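Local coordinates for protein putative beta-glucosidase (Bifidobacterium adolescentis, PDB 5WAB) that hydrolyses beta-glucosides as a glycoside hydrolase family 3 enzyme, and may also release terminal arabinopyranose from ginsenosides, at residues S65-C70 / I354-K358; P344-G348 / L471-A475; E522-V526 / V595-K599; V588-A594 / E640-T645. One frame throughout, in Å; residues are numbered along the deposited sequence.

Contact 1. Residues S65-C70 / I354-K358; sequences SVPATC and ITPTK
The irregular backbones S65-C70 and I354-K358 meet through a nearly straight hydrogen bond from A68 N to T355 O (3.1 Å, 163° at the hydrogen), and A68 O takes a weak, bent one from T357 N. Two CA-H...O contacts flank them: P67 CA reaches T355 O, and P356 CA lies 3.3 Å from A68 O. Neither proline has an N-H to give, yet each still adds a CA-H to the join. At the S65 end a water accepts from S65 N and T355 N and donates to V66 O, linking the T355 backbone to S65 and V66.

Beside these bonds the packing is apolar. I354 carries CG2 anti to its backbone N, which sets this methyl 3.9 Å from C70 CB and close to A68 O. Three residues further along the same segment, T357 lays its CG2 3.5 Å from A68 C. A68 turns its methyl away, so its N and O both face T355-T357. The two threonine hydroxyls, 4.1 Å apart at T69 OG1 and T357 OG1, look to other partners: T69 to E96, T357 to Q474. Two irregular loops thus join the TIM-barrel-type N-terminal domain to the C-terminal domain of a family 3 glycosidase.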
loop_
_atom_site.group_PDB
_atom_site.type_symbol
_atom_site.label_atom_id
_atom_site.label_comp_id
_atom_site.label_asym_id
_atom_site.label_seq_id
_atom_site.Cartn_x
_atom_site.Cartn_y
_atom_site.Cartn_z
ATOM N N SER A 65 10.567 -20.074 4.261
ATOM C CA SER A 65 11.970 -20.396 4.488
ATOM C C SER A 65 12.606 -21.013 3.242
ATOM O O SER A 65 13.820 -21.200 3.190
ATOM C CB SER A 65 12.115 -21.343 5.680
ATOM O OG SER A 65 11.716 -20.705 6.880
ATOM N N VAL A 66 11.787 -21.338 2.248
ATOM C CA VAL A 66 12.328 -21.734 0.942
ATOM C C VAL A 66 12.944 -20.506 0.283
ATOM O O VAL A 66 12.279 -19.458 0.206
ATOM C CB VAL A 66 11.226 -22.338 0.064
ATOM C CG1 VAL A 66 11.722 -22.520 -1.364
ATOM C CG2 VAL A 66 10.750 -23.663 0.630
ATOM N N PRO A 67 14.176 -20.582 -0.221
ATOM C CA PRO A 67 14.833 -19.381 -0.769
ATOM C C PRO A 67 14.029 -18.749 -1.892
ATOM O O PRO A 67 13.701 -19.394 -2.888
ATOM C CB PRO A 67 16.181 -19.916 -1.268
ATOM C CG PRO A 67 16.423 -21.142 -0.449
ATOM C CD PRO A 67 15.068 -21.754 -0.238
ATOM N N ALA A 68 13.705 -17.473 -1.714
ATOM C CA ALA A 68 12.946 -16.724 -2.703
ATOM C C ALA A 68 13.430 -15.283 -2.696
ATOM O O ALA A 68 14.117 -14.841 -1.772
ATOM C CB ALA A 68 11.440 -16.801 -2.432
ATOM N N THR A 69 13.058 -14.548 -3.740
ATOM C CA THR A 69 13.425 -13.142 -3.836
ATOM C C THR A 69 12.584 -12.317 -2.871
ATOM O O THR A 69 11.351 -12.316 -2.951
ATOM C CB THR A 69 13.244 -12.640 -5.264
ATOM O OG1 THR A 69 14.090 -13.395 -6.140
ATOM C CG2 THR A 69 13.594 -11.149 -5.353
ATOM N N CYS A 70 13.248 -11.617 -1.955
ATOM C CA CYS A 70 12.562 -10.739 -1.014
ATOM C C CYS A 70 12.473 -9.361 -1.654
ATOM O O CYS A 70 13.440 -8.596 -1.652
ATOM C CB CYS A 70 13.292 -10.705 0.325
ATOM S SG CYS A 70 12.502 -9.673 1.596
ATOM N N ILE A 354 11.357 -13.788 4.819
ATOM C CA ILE A 354 11.688 -14.455 3.566
ATOM C C ILE A 354 13.192 -14.688 3.552
ATOM O O ILE A 354 13.972 -13.737 3.680
ATOM C CB ILE A 354 11.260 -13.629 2.344
ATOM C CG1 ILE A 354 9.742 -13.511 2.262
ATOM C CG2 ILE A 354 11.822 -14.228 1.061
ATOM C CD1 ILE A 354 9.283 -12.737 1.056
ATOM N N THR A 355 13.601 -15.940 3.391
ATOM C CA THR A 355 15.020 -16.239 3.225
ATOM C C THR A 355 15.453 -15.804 1.834
ATOM O O THR A 355 15.075 -16.457 0.852
ATOM C CB THR A 355 15.295 -17.729 3.418
ATOM O OG1 THR A 355 14.976 -18.110 4.762
ATOM C CG2 THR A 355 16.759 -18.033 3.142
ATOM N N PRO A 356 16.230 -14.736 1.691
ATOM C CA PRO A 356 16.527 -14.228 0.348
ATOM C C PRO A 356 17.443 -15.162 -0.425
ATOM O O PRO A 356 18.250 -15.899 0.145
ATOM C CB PRO A 356 17.205 -12.880 0.616
ATOM C CG PRO A 356 17.746 -12.977 1.998
ATOM C CD PRO A 356 16.955 -14.013 2.752
ATOM N N THR A 357 17.289 -15.140 -1.750
ATOM C CA THR A 357 18.218 -15.867 -2.606
ATOM C C THR A 357 19.625 -15.296 -2.478
ATOM O O THR A 357 20.608 -16.042 -2.422
ATOM C CB THR A 357 17.755 -15.821 -4.060
ATOM O OG1 THR A 357 17.638 -14.458 -4.481
ATOM C CG2 THR A 357 16.403 -16.497 -4.205
ATOM N N LYS A 358 19.736 -13.972 -2.443
ATOM C CA LYS A 358 21.010 -13.308 -2.230
ATOM C C LYS A 358 20.748 -11.977 -1.542
ATOM O O LYS A 358 19.795 -11.272 -1.884
ATOM C CB LYS A 358 21.762 -13.100 -3.551
ATOM C CG LYS A 358 21.045 -12.207 -4.555
ATOM C CD LYS A 358 21.700 -12.279 -5.924
ATOM C CE LYS A 358 21.521 -13.654 -6.534
ATOM N NZ LYS A 358 22.343 -13.826 -7.761
HETATM O O HOH W 1 11.354 -17.741 2.551
#

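Contact 2. Residues P344-G348 / L471-A475; sequences PRYQG and LLGQA
The R345 guanidinium and the Y346 ring, neighbours in sequence, meet different parts of L471-A475. L471 CD2 lies over one face of the guanidinium, 3.5 Å from R345 NH1; on the same face, Q347 O sits 3.5 Å from the plane, offset toward the rim. The Y346 ring has Q347 CG over one face, again toward the rim, and meets the G473-Q474 peptide obliquely, with Y346 CD2 3.5 Å from G473 C.

L471 is the main apolar piece. Its CB packs against Y346 O, and its two methyls divide the work: CD1 touches Q347 O at 3.4 Å, and CD2 packs against the arginine, also meeting R345 CG. A branched leucine suits a place where one side chain must cover both the Y346-Q347 backbone and a long side chain. The arginine is extended at first, CG anti to its backbone N, then bent at chi2 (149°), which sets the guanidinium obliquely across the leucine; its charge is met by E415 in a salt bridge.

One hydrogen bond ties the backbones: G473 N gives to Y346 O at 3.1 Å and a bent 140°. G473 suits its place because its backbone angles would jam a CB against the preceding carbonyl oxygen. Y346 CB comes within 3.2 Å of G473 O. Both segments follow strands of one mixed, mainly parallel sheet, 334-337 and 465-468, and A475 is the N-cap of helix 476-484: these are strand-to-helix loops meeting at the end of an alpha/beta sheet in the C-terminal domain.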
loop_
_atom_site.group_PDB
_atom_site.type_symbol
_atom_site.label_atom_id
_atom_site.label_comp_id
_atom_site.label_asym_id
_atom_site.label_seq_id
_atom_site.Cartn_x
_atom_site.Cartn_y
_atom_site.Cartn_z
ATOM N N PRO A 344 21.601 -5.235 7.895
ATOM C CA PRO A 344 20.519 -4.437 7.316
ATOM C C PRO A 344 19.154 -4.867 7.822
ATOM O O PRO A 344 18.908 -6.041 8.109
ATOM C CB PRO A 344 20.655 -4.699 5.812
ATOM C CG PRO A 344 21.283 -6.043 5.737
ATOM C CD PRO A 344 22.232 -6.118 6.901
ATOM N N ARG A 345 18.263 -3.888 7.933
ATOM C CA ARG A 345 16.843 -4.127 8.150
ATOM C C ARG A 345 16.126 -3.842 6.837
ATOM O O ARG A 345 16.050 -2.687 6.402
ATOM C CB ARG A 345 16.284 -3.276 9.287
ATOM C CG ARG A 345 14.782 -3.435 9.412
ATOM C CD ARG A 345 14.281 -3.270 10.827
ATOM N NE ARG A 345 12.878 -3.659 10.923
ATOM C CZ ARG A 345 11.860 -2.886 10.557
ATOM N NH1 ARG A 345 12.084 -1.675 10.068
ATOM N NH2 ARG A 345 10.616 -3.323 10.674
ATOM N N TYR A 346 15.594 -4.893 6.213
ATOM C CA TYR A 346 15.056 -4.796 4.867
ATOM C C TYR A 346 13.685 -5.431 4.684
ATOM O O TYR A 346 13.168 -5.405 3.563
ATOM C CB TYR A 346 16.026 -5.437 3.867
ATOM C CG TYR A 346 16.224 -6.922 4.091
ATOM C CD1 TYR A 346 17.112 -7.383 5.058
ATOM C CD2 TYR A 346 15.527 -7.865 3.344
ATOM C CE1 TYR A 346 17.302 -8.734 5.274
ATOM C CE2 TYR A 346 15.713 -9.225 3.556
ATOM C CZ TYR A 346 16.602 -9.649 4.523
ATOM O OH TYR A 346 16.797 -10.992 4.745
ATOM N N GLN A 347 13.081 -5.986 5.730
ATOM C CA GLN A 347 11.730 -6.535 5.638
ATOM C C GLN A 347 11.095 -6.490 7.024
ATOM O O GLN A 347 11.608 -5.846 7.940
ATOM C CB GLN A 347 11.744 -7.958 5.060
ATOM C CG GLN A 347 12.651 -8.941 5.789
ATOM C CD GLN A 347 12.476 -10.377 5.293
ATOM O OE1 GLN A 347 11.367 -10.798 4.950
ATOM N NE2 GLN A 347 13.569 -11.133 5.257
ATOM N N GLY A 348 9.964 -7.169 7.174
ATOM C CA GLY A 348 9.244 -7.177 8.435
ATOM C C GLY A 348 9.528 -8.404 9.281
ATOM O O GLY A 348 10.482 -8.433 10.060
ATOM N N LEU A 471 11.890 0.099 3.746
ATOM C CA LEU A 471 12.413 -1.258 3.670
ATOM C C LEU A 471 12.596 -1.604 2.200
ATOM O O LEU A 471 11.653 -1.489 1.411
ATOM C CB LEU A 471 11.480 -2.267 4.358
ATOM C CG LEU A 471 11.260 -2.094 5.868
ATOM C CD1 LEU A 471 10.265 -3.120 6.407
ATOM C CD2 LEU A 471 12.575 -2.181 6.626
ATOM N N LEU A 472 13.805 -2.031 1.837
ATOM C CA LEU A 472 14.205 -2.139 0.441
ATOM C C LEU A 472 14.221 -3.565 -0.093
ATOM O O LEU A 472 14.382 -3.749 -1.303
ATOM C CB LEU A 472 15.593 -1.515 0.250
ATOM C CG LEU A 472 15.694 -0.012 0.514
ATOM C CD1 LEU A 472 17.144 0.426 0.514
ATOM C CD2 LEU A 472 14.907 0.767 -0.525
ATOM N N GLY A 473 14.072 -4.571 0.760
ATOM C CA GLY A 473 14.167 -5.944 0.310
ATOM C C GLY A 473 15.609 -6.407 0.205
ATOM O O GLY A 473 16.544 -5.762 0.684
ATOM N N GLN A 474 15.785 -7.551 -0.459
ATOM C CA GLN A 474 17.089 -8.207 -0.463
ATOM C C GLN A 474 18.136 -7.452 -1.277
ATOM O O GLN A 474 19.332 -7.713 -1.109
ATOM C CB GLN A 474 16.968 -9.637 -0.996
ATOM C CG GLN A 474 16.755 -9.732 -2.498
ATOM C CD GLN A 474 16.709 -11.166 -2.979
ATOM O OE1 GLN A 474 16.166 -12.036 -2.304
ATOM N NE2 GLN A 474 17.298 -11.424 -4.142
ATOM N N ALA A 475 17.725 -6.540 -2.157
ATOM C CA ALA A 475 18.650 -5.827 -3.031
ATOM C C ALA A 475 18.896 -4.385 -2.589
ATOM O O ALA A 475 19.310 -3.556 -3.407
ATOM C CB ALA A 475 18.146 -5.862 -4.472
#

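Contact 3. Residues E522-V526 / V595-K599; sequences EGVFV and VARPK
F525 projects its ring toward A596-P598 and touches all three residues with its outer atoms. A596 CB lies at the ring's edge, near its plane, 3.9 Å from F525 CE2. On the neighbouring stretch of rim the R597-P598 peptide approaches obliquely: F525 CE1 comes to 3.5 Å from P598 N, and F525 CZ to 3.7 Å from R597 C. The proline ring crosses the phenyl group at a slant, with P598 CG 4.0 Å from F525 CE1. With CG anti to its own carbonyl carbon (chi1 -65°), the phenylalanine sends its ring out from the turn and across to the other loop.

V524 works beside it. Its CG2 sits 4.0 Å above one face of the F525 ring, toward the rim, and also meets P598 CD at 4.2 Å, the valine and proline side chains crossing at about a right angle. That methyl therefore fills the angle between the two rings. No hydrogen bond joins the segments; the phenyl, the alanine methyl and the proline ring make the join by apolar packing.

The projecting residues are presented by a type II' beta turn from E522 to F525, closed by F525 N to E522 O at 3.1 Å; G523, with positive phi, suits its second position. F525 is also the centre of an inverse gamma turn. The contact joins the C-terminal domain to the fibronectin type III-like domain. Around it, V524 rests on helix 173-180, whose R174 also bonds to A596 O. F525 and P598 both reach helix 528-531, through Y530 and R529 respectively, and R597 packs on Y629 of strand 628-631.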
loop_
_atom_site.group_PDB
_atom_site.type_symbol
_atom_site.label_atom_id
_atom_site.label_comp_id
_atom_site.label_asym_id
_atom_site.label_seq_id
_atom_site.Cartn_x
_atom_site.Cartn_y
_atom_site.Cartn_z
ATOM N N GLU A 522 -12.936 10.723 12.548
ATOM C CA GLU A 522 -12.398 11.673 11.582
ATOM C C GLU A 522 -13.094 11.592 10.229
ATOM O O GLU A 522 -12.932 12.509 9.415
ATOM C CB GLU A 522 -10.893 11.452 11.418
ATOM C CG GLU A 522 -10.521 10.168 10.688
ATOM C CD GLU A 522 -10.558 8.949 11.585
ATOM O OE1 GLU A 522 -10.705 9.113 12.818
ATOM O OE2 GLU A 522 -10.442 7.824 11.058
ATOM N N GLY A 523 -13.860 10.529 9.980
ATOM C CA GLY A 523 -14.621 10.423 8.740
ATOM C C GLY A 523 -13.713 10.282 7.540
ATOM O O GLY A 523 -12.757 9.500 7.552
ATOM N N VAL A 524 -13.980 11.062 6.491
ATOM C CA VAL A 524 -13.134 10.969 5.302
ATOM C C VAL A 524 -11.846 11.759 5.443
ATOM O O VAL A 524 -10.985 11.671 4.561
ATOM C CB VAL A 524 -13.867 11.420 4.023
ATOM C CG1 VAL A 524 -15.064 10.502 3.738
ATOM C CG2 VAL A 524 -14.299 12.878 4.126
ATOM N N PHE A 525 -11.673 12.507 6.538
ATOM C CA PHE A 525 -10.504 13.375 6.705
ATOM C C PHE A 525 -9.368 12.577 7.336
ATOM O O PHE A 525 -9.056 12.686 8.523
ATOM C CB PHE A 525 -10.870 14.615 7.513
ATOM C CG PHE A 525 -11.854 15.512 6.813
ATOM C CD1 PHE A 525 -11.420 16.435 5.871
ATOM C CD2 PHE A 525 -13.214 15.406 7.064
ATOM C CE1 PHE A 525 -12.325 17.255 5.212
ATOM C CE2 PHE A 525 -14.124 16.226 6.410
ATOM C CZ PHE A 525 -13.680 17.149 5.485
ATOM N N VAL A 526 -8.723 11.774 6.497
ATOM C CA VAL A 526 -7.626 10.901 6.889
ATOM C C VAL A 526 -6.353 11.413 6.236
ATOM O O VAL A 526 -6.342 11.706 5.033
ATOM C CB VAL A 526 -7.908 9.445 6.481
ATOM C CG1 VAL A 526 -6.718 8.559 6.806
ATOM C CG2 VAL A 526 -9.165 8.943 7.178
ATOM N N VAL A 595 -21.895 18.356 1.319
ATOM C CA VAL A 595 -21.225 17.558 2.335
ATOM C C VAL A 595 -19.820 18.107 2.544
ATOM O O VAL A 595 -19.273 18.829 1.705
ATOM C CB VAL A 595 -21.171 16.061 1.964
ATOM C CG1 VAL A 595 -22.574 15.523 1.740
ATOM C CG2 VAL A 595 -20.310 15.851 0.720
ATOM N N ALA A 596 -19.246 17.756 3.692
ATOM C CA ALA A 596 -17.866 18.116 3.992
ATOM C C ALA A 596 -16.913 17.310 3.115
ATOM O O ALA A 596 -17.059 16.090 2.977
ATOM C CB ALA A 596 -17.568 17.874 5.468
ATOM N N ARG A 597 -15.949 17.996 2.508
ATOM C CA ARG A 597 -14.983 17.379 1.615
ATOM C C ARG A 597 -13.598 17.952 1.873
ATOM O O ARG A 597 -13.463 19.132 2.216
ATOM C CB ARG A 597 -15.363 17.594 0.141
ATOM C CG ARG A 597 -16.782 17.165 -0.210
ATOM C CD ARG A 597 -16.929 16.972 -1.706
ATOM N NE ARG A 597 -16.050 15.910 -2.182
ATOM C CZ ARG A 597 -15.864 15.618 -3.461
ATOM N NH1 ARG A 597 -16.494 16.314 -4.395
ATOM N NH2 ARG A 597 -15.040 14.637 -3.805
ATOM N N PRO A 598 -12.555 17.134 1.733
ATOM C CA PRO A 598 -11.185 17.655 1.809
ATOM C C PRO A 598 -10.935 18.702 0.735
ATOM O O PRO A 598 -11.581 18.716 -0.314
ATOM C CB PRO A 598 -10.317 16.413 1.577
ATOM C CG PRO A 598 -11.209 15.257 1.921
ATOM C CD PRO A 598 -12.585 15.675 1.533
ATOM N N LYS A 599 -9.962 19.580 0.998
ATOM C CA LYS A 599 -9.688 20.646 0.042
ATOM C C LYS A 599 -9.328 20.074 -1.323
ATOM O O LYS A 599 -9.789 20.576 -2.354
ATOM C CB LYS A 599 -8.574 21.564 0.545
ATOM C CG LYS A 599 -8.475 22.857 -0.258
ATOM C CD LYS A 599 -7.629 23.905 0.441
ATOM C CE LYS A 599 -6.143 23.606 0.277
ATOM N NZ LYS A 599 -5.282 24.592 0.985
#

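Contact 4. Residues V588-A594 / E640-T645; sequences VAPGKAA and EAGEYT
An antiparallel strand pair in the fibronectin type III-like domain brings A589 opposite T645 and P590 opposite Y644. A589 and T645 form the hydrogen-bonded pair: A589 N gives to T645 O at 2.6 Å, nearly straight (176°), and T645 N returns a bond to A589 O at 2.8 Å. Their side chains share one face, A589 CB lying 3.8 Å from T645 CB; the small alanine leaves room for the beta-branched threonine.

P590 and Y644 make the non-hydrogen-bonded pair, a position where proline costs no bond across these strands. P590 CB rests 3.7 Å from Y644 CD2, in an oblique approach to the ring, and V588 CG1 meets the same ring atom. Y644 also sets its ring edge-to-face with F627, and strand 642-648 is flanked on its other side by strand 654-663, so this is an interior pair of a four-stranded antiparallel sheet.

Beyond P590 the first segment leaves the sheet; G591 N keeps a weak bond to E643 O. E640 reaches across to the departing chain with an extended side chain, CG anti to its backbone N (chi1 -158°), and its OE1 accepts from A594 N on the syn lone pair at 3.2 Å. The short A593 and A594 side chains let the carboxylate approach their backbone, and Y629 OH hydrogen-bonds to the same OE1.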
loop_
_atom_site.group_PDB
_atom_site.type_symbol
_atom_site.label_atom_id
_atom_site.label_comp_id
_atom_site.label_asym_id
_atom_site.label_seq_id
_atom_site.Cartn_x
_atom_site.Cartn_y
_atom_site.Cartn_z
ATOM N N VAL A 588 -7.963 17.077 -7.407
ATOM C CA VAL A 588 -9.229 17.745 -7.686
ATOM C C VAL A 588 -9.635 18.511 -6.438
ATOM O O VAL A 588 -9.817 17.916 -5.368
ATOM C CB VAL A 588 -10.324 16.756 -8.113
ATOM C CG1 VAL A 588 -11.685 17.435 -8.092
ATOM C CG2 VAL A 588 -10.024 16.214 -9.506
ATOM N N ALA A 589 -9.781 19.829 -6.576
ATOM C CA ALA A 589 -10.169 20.697 -5.467
ATOM C C ALA A 589 -11.596 21.174 -5.693
ATOM O O ALA A 589 -11.823 22.117 -6.468
ATOM C CB ALA A 589 -9.216 21.890 -5.338
ATOM N N PRO A 590 -12.583 20.568 -5.044
ATOM C CA PRO A 590 -13.976 20.928 -5.303
ATOM C C PRO A 590 -14.392 22.168 -4.533
ATOM O O PRO A 590 -13.828 22.516 -3.493
ATOM C CB PRO A 590 -14.748 19.698 -4.816
ATOM C CG PRO A 590 -13.894 19.175 -3.703
ATOM C CD PRO A 590 -12.466 19.447 -4.096
ATOM N N GLY A 591 -15.409 22.836 -5.070
ATOM C CA GLY A 591 -16.008 23.952 -4.380
ATOM C C GLY A 591 -16.894 23.509 -3.235
ATOM O O GLY A 591 -17.013 22.325 -2.921
ATOM N N LYS A 592 -17.481 24.503 -2.565
ATOM C CA LYS A 592 -18.376 24.238 -1.447
ATOM C C LYS A 592 -19.492 23.300 -1.885
ATOM O O LYS A 592 -20.181 23.554 -2.876
ATOM C CB LYS A 592 -18.954 25.551 -0.908
ATOM C CG LYS A 592 -19.898 25.348 0.271
ATOM C CD LYS A 592 -19.190 24.701 1.453
ATOM C CE LYS A 592 -20.127 24.432 2.632
ATOM N NZ LYS A 592 -20.743 25.675 3.194
ATOM N N ALA A 593 -19.674 22.217 -1.135
ATOM C CA ALA A 593 -20.629 21.171 -1.473
ATOM C C ALA A 593 -21.604 20.955 -0.324
ATOM O O ALA A 593 -21.436 21.484 0.779
ATOM C CB ALA A 593 -19.916 19.854 -1.814
ATOM N N ALA A 594 -22.638 20.153 -0.594
ATOM C CA ALA A 594 -23.630 19.830 0.421
ATOM C C ALA A 594 -23.067 18.952 1.525
ATOM O O ALA A 594 -23.718 18.800 2.562
ATOM C CB ALA A 594 -24.836 19.138 -0.215
ATOM N N GLU A 640 -21.854 16.829 -7.990
ATOM C CA GLU A 640 -22.613 18.045 -7.746
ATOM C C GLU A 640 -22.236 19.117 -8.764
ATOM O O GLU A 640 -21.060 19.288 -9.096
ATOM C CB GLU A 640 -22.348 18.516 -6.314
ATOM C CG GLU A 640 -23.389 19.429 -5.714
ATOM C CD GLU A 640 -23.111 19.729 -4.253
ATOM O OE1 GLU A 640 -22.935 18.772 -3.469
ATOM O OE2 GLU A 640 -23.054 20.920 -3.888
ATOM N N ALA A 641 -23.240 19.834 -9.260
ATOM C CA ALA A 641 -22.984 20.901 -10.219
ATOM C C ALA A 641 -22.167 22.011 -9.579
ATOM O O ALA A 641 -22.371 22.364 -8.414
ATOM C CB ALA A 641 -24.295 21.471 -10.750
ATOM N N GLY A 642 -21.225 22.545 -10.336
ATOM C CA GLY A 642 -20.427 23.661 -9.880
ATOM C C GLY A 642 -19.015 23.571 -10.424
ATOM O O GLY A 642 -18.714 22.774 -11.308
ATOM N N GLU A 643 -18.147 24.399 -9.854
ATOM C CA GLU A 643 -16.773 24.500 -10.317
ATOM C C GLU A 643 -15.872 23.563 -9.525
ATOM O O GLU A 643 -16.028 23.399 -8.311
ATOM C CB GLU A 643 -16.277 25.938 -10.204
ATOM C CG GLU A 643 -17.197 26.929 -10.881
ATOM C CD GLU A 643 -16.656 28.333 -10.847
ATOM O OE1 GLU A 643 -15.980 28.670 -9.859
ATOM O OE2 GLU A 643 -16.943 29.111 -11.782
ATOM N N TYR A 644 -14.932 22.945 -10.228
ATOM C CA TYR A 644 -13.940 22.065 -9.633
ATOM C C TYR A 644 -12.575 22.512 -10.124
ATOM O O TYR A 644 -12.381 22.708 -11.327
ATOM C CB TYR A 644 -14.176 20.599 -10.010
ATOM C CG TYR A 644 -15.476 20.019 -9.502
ATOM C CD1 TYR A 644 -16.674 20.267 -10.155
ATOM C CD2 TYR A 644 -15.506 19.214 -8.372
ATOM C CE1 TYR A 644 -17.860 19.737 -9.699
ATOM C CE2 TYR A 644 -16.690 18.677 -7.908
ATOM C CZ TYR A 644 -17.861 18.944 -8.580
ATOM O OH TYR A 644 -19.045 18.421 -8.128
ATOM N N THR A 645 -11.635 22.670 -9.201
ATOM C CA THR A 645 -10.290 23.099 -9.553
ATOM C C THR A 645 -9.416 21.870 -9.760
ATOM O O THR A 645 -9.322 21.011 -8.876
ATOM C CB THR A 645 -9.691 23.997 -8.471
ATOM O OG1 THR A 645 -10.416 25.232 -8.407
ATOM C CG2 THR A 645 -8.241 24.295 -8.795
#

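In the fold
Contact 1 opens first, in the loop after strand 41-44, and closes 284 residues later, joining the N-terminal and C-terminal domains. Contact 2 opens shortly before contact 1 closes, so the two cross; they also touch, with C70 O near Q474 N and I354 N near Q347 OE1, making one junction of loops between the N- and C-terminal domains. Contacts 3 and 4 follow in series on the opposite side of the chain's centre. Contact 3 links the C-terminal domain to the fibronectin type III-like domain, while contact 4 pairs strands within the latter. These two also cross, and meet where K599 O packs against A589 and P590. The centres of contacts 2 and 3 lie about 35 Å apart.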